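Local coordinates for N-alpha-acetyltransferase 38, NatC auxiliary subunit (Saccharomyces cerevisiae, PDB 6YGA), which serves as the small auxiliary subunit of the NatC N-terminal acetyltransferase, a ribosome-associated complex that acetylates nascent protein chains, at residues L14-T19 against R61-I66. Residues are numbered along the deposited sequence; the frame is centred on the assembly and turned at random.
Sequences LIVSLT and RSVKTI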
loop_
_atom_site.group_PDB
_atom_site.type_symbol
_atom_site.label_atom_id
_atom_site.label_comp_id
_atom_site.label_asym_id
_atom_site.label_seq_id
_atom_site.Cartn_x
_atom_site.Cartn_y
_atom_site.Cartn_z
ATOM N N LEU C 14 -25.961 -28.809 -7.594
ATOM C CA LEU C 14 -25.787 -29.667 -8.757
ATOM C C LEU C 14 -24.532 -30.511 -8.599
ATOM O O LEU C 14 -23.579 -30.121 -7.920
ATOM C CB LEU C 14 -25.694 -28.850 -10.056
ATOM C CG LEU C 14 -26.933 -28.045 -10.446
ATOM C CD1 LEU C 14 -26.723 -27.324 -11.768
ATOM C CD2 LEU C 14 -28.149 -28.956 -10.514
ATOM N N ILE C 15 -24.542 -31.674 -9.242
ATOM C CA ILE C 15 -23.407 -32.588 -9.256
ATOM C C ILE C 15 -22.824 -32.567 -10.661
ATOM O O ILE C 15 -23.506 -32.927 -11.629
ATOM C CB ILE C 15 -23.814 -34.011 -8.843
ATOM C CG1 ILE C 15 -24.069 -34.094 -7.333
ATOM C CG2 ILE C 15 -22.742 -35.010 -9.248
ATOM C CD1 ILE C 15 -25.450 -33.639 -6.894
ATOM N N VAL C 16 -21.570 -32.138 -10.778
ATOM C CA VAL C 16 -20.909 -31.970 -12.068
ATOM C C VAL C 16 -19.612 -32.769 -12.026
ATOM O O VAL C 16 -18.624 -32.332 -11.423
ATOM C CB VAL C 16 -20.640 -30.498 -12.400
ATOM C CG1 VAL C 16 -19.901 -30.380 -13.726
ATOM C CG2 VAL C 16 -21.944 -29.721 -12.444
ATOM N N SER C 17 -19.611 -33.939 -12.658
ATOM C CA SER C 17 -18.390 -34.714 -12.815
ATOM C C SER C 17 -17.552 -34.111 -13.934
ATOM O O SER C 17 -18.070 -33.814 -15.014
ATOM C CB SER C 17 -18.714 -36.176 -13.123
ATOM O OG SER C 17 -17.529 -36.927 -13.322
ATOM N N LEU C 18 -16.263 -33.922 -13.674
ATOM C CA LEU C 18 -15.373 -33.323 -14.655
ATOM C C LEU C 18 -14.748 -34.415 -15.521
ATOM O O LEU C 18 -15.096 -35.594 -15.421
ATOM C CB LEU C 18 -14.315 -32.470 -13.961
ATOM C CG LEU C 18 -14.834 -31.263 -13.179
ATOM C CD1 LEU C 18 -13.681 -30.369 -12.752
ATOM C CD2 LEU C 18 -15.849 -30.486 -14.003
ATOM N N THR C 19 -13.810 -34.025 -16.387
ATOM C CA THR C 19 -13.174 -34.992 -17.275
ATOM C C THR C 19 -12.345 -36.007 -16.501
ATOM O O THR C 19 -12.262 -37.174 -16.901
ATOM C CB THR C 19 -12.301 -34.271 -18.303
ATOM O OG1 THR C 19 -11.332 -33.457 -17.628
ATOM C CG2 THR C 19 -13.155 -33.393 -19.208
ATOM N N ARG C 61 -16.172 -27.810 -22.415
ATOM C CA ARG C 61 -15.386 -29.021 -22.626
ATOM C C ARG C 61 -15.159 -29.787 -21.328
ATOM O O ARG C 61 -15.016 -31.014 -21.347
ATOM C CB ARG C 61 -14.044 -28.662 -23.268
ATOM C CG ARG C 61 -13.199 -29.857 -23.681
ATOM C CD ARG C 61 -11.713 -29.526 -23.650
ATOM N NE ARG C 61 -11.206 -29.409 -22.285
ATOM C CZ ARG C 61 -9.927 -29.220 -21.977
ATOM N NH1 ARG C 61 -9.019 -29.124 -22.938
ATOM N NH2 ARG C 61 -9.553 -29.127 -20.707
ATOM N N SER C 62 -15.136 -29.087 -20.196
ATOM C CA SER C 62 -14.749 -29.706 -18.935
ATOM C C SER C 62 -15.860 -30.526 -18.294
ATOM O O SER C 62 -15.568 -31.389 -17.458
ATOM C CB SER C 62 -14.278 -28.631 -17.956
ATOM O OG SER C 62 -13.093 -28.014 -18.429
ATOM N N VAL C 63 -17.113 -30.286 -18.656
ATOM C CA VAL C 63 -18.243 -30.916 -17.987
ATOM C C VAL C 63 -18.509 -32.275 -18.621
ATOM O O VAL C 63 -18.818 -32.365 -19.814
ATOM C CB VAL C 63 -19.490 -30.023 -18.049
ATOM C CG1 VAL C 63 -20.713 -30.770 -17.553
ATOM C CG2 VAL C 63 -19.267 -28.760 -17.231
ATOM N N LYS C 64 -18.376 -33.336 -17.823
ATOM C CA LYS C 64 -18.757 -34.666 -18.284
ATOM C C LYS C 64 -20.263 -34.871 -18.178
ATOM O O LYS C 64 -20.903 -35.335 -19.128
ATOM C CB LYS C 64 -18.006 -35.739 -17.492
ATOM C CG LYS C 64 -18.763 -37.053 -17.344
ATOM C CD LYS C 64 -17.893 -38.140 -16.730
ATOM C CE LYS C 64 -18.721 -39.346 -16.310
ATOM N NZ LYS C 64 -19.577 -39.045 -15.129
ATOM N N THR C 65 -20.849 -34.512 -17.036
ATOM C CA THR C 65 -22.277 -34.704 -16.832
ATOM C C THR C 65 -22.773 -33.744 -15.760
ATOM O O THR C 65 -21.998 -33.226 -14.954
ATOM C CB THR C 65 -22.600 -36.148 -16.439
ATOM O OG1 THR C 65 -24.018 -36.297 -16.303
ATOM C CG2 THR C 65 -21.932 -36.497 -15.120
ATOM N N ILE C 66 -24.084 -33.521 -15.765
ATOM C CA ILE C 66 -24.759 -32.675 -14.788
ATOM C C ILE C 66 -25.876 -33.489 -14.154
ATOM O O ILE C 66 -26.716 -34.056 -14.863
ATOM C CB ILE C 66 -25.311 -31.391 -15.436
ATOM C CG1 ILE C 66 -24.179 -30.591 -16.084
ATOM C CG2 ILE C 66 -26.023 -30.533 -14.405
ATOM C CD1 ILE C 66 -24.653 -29.373 -16.847
#
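Anti placement of three groups sets the scene: CG1 of Val16 (chi1 178°), OG of Ser17 and CG of Lys64 each stand anti to their own backbone N, beside the carbonyl carbon. The torsion of Val16 puts CG1 against Val63, where CG1 and CG2 of Val63 each lie 3.9 Å from Val16 CG1 and the two branched side chains cross obliquely. Further along, Leu14 CD1 meets Ile66 CG2 more loosely, at 4.2 Å. Lys64 lays its carbon chain alongside Ser17, whose anti OG comes within 3.6 Å of Lys64 CD and makes a weak hydrogen bond to Leu18 O in its own segment. The lysine then bends at chi4 (-71°), which leaves Lys64 NZ 3.6 Å from Ser17 CB; CG2 of Thr65 packs against that same CB.

Between these side chains the two antiparallel backbones are only loosely joined. The firm link runs from Lys64 N to Ser17 O at 2.9 Å, with the donor nearly along the C=O axis (161°), whereas Ser17 N reaches Thr65 O through a weak, bent bond of 3.4 Å. Thr65 O also receives the CA-H of Val16 at a CA-to-O distance of 3.3 Å, so one carbonyl accepts both a weak N-H and a CA-H contact. Ahead of Lys64 in the chain, the loop at Ser62 directs its carbonyl toward Leu18, whose CA lies 3.4 Å from Ser62 O.

Strand 23-32 flanks strand 13-18 as well, bonding to the backbones of Leu14 and Val16. N-alpha-acetyltransferase 35 takes hold of strand 63-69: its Thr25 hydrogen-bonds to Ile66 N and Thr65 OG1, and its Asn58 to Ser62 OG. Such antiparallel pairing of the early strand 13-18 with the last strand belongs to the strongly bent sheet of the Sm/LSM fold, here engaged along that last strand by the large NatC auxiliary subunit.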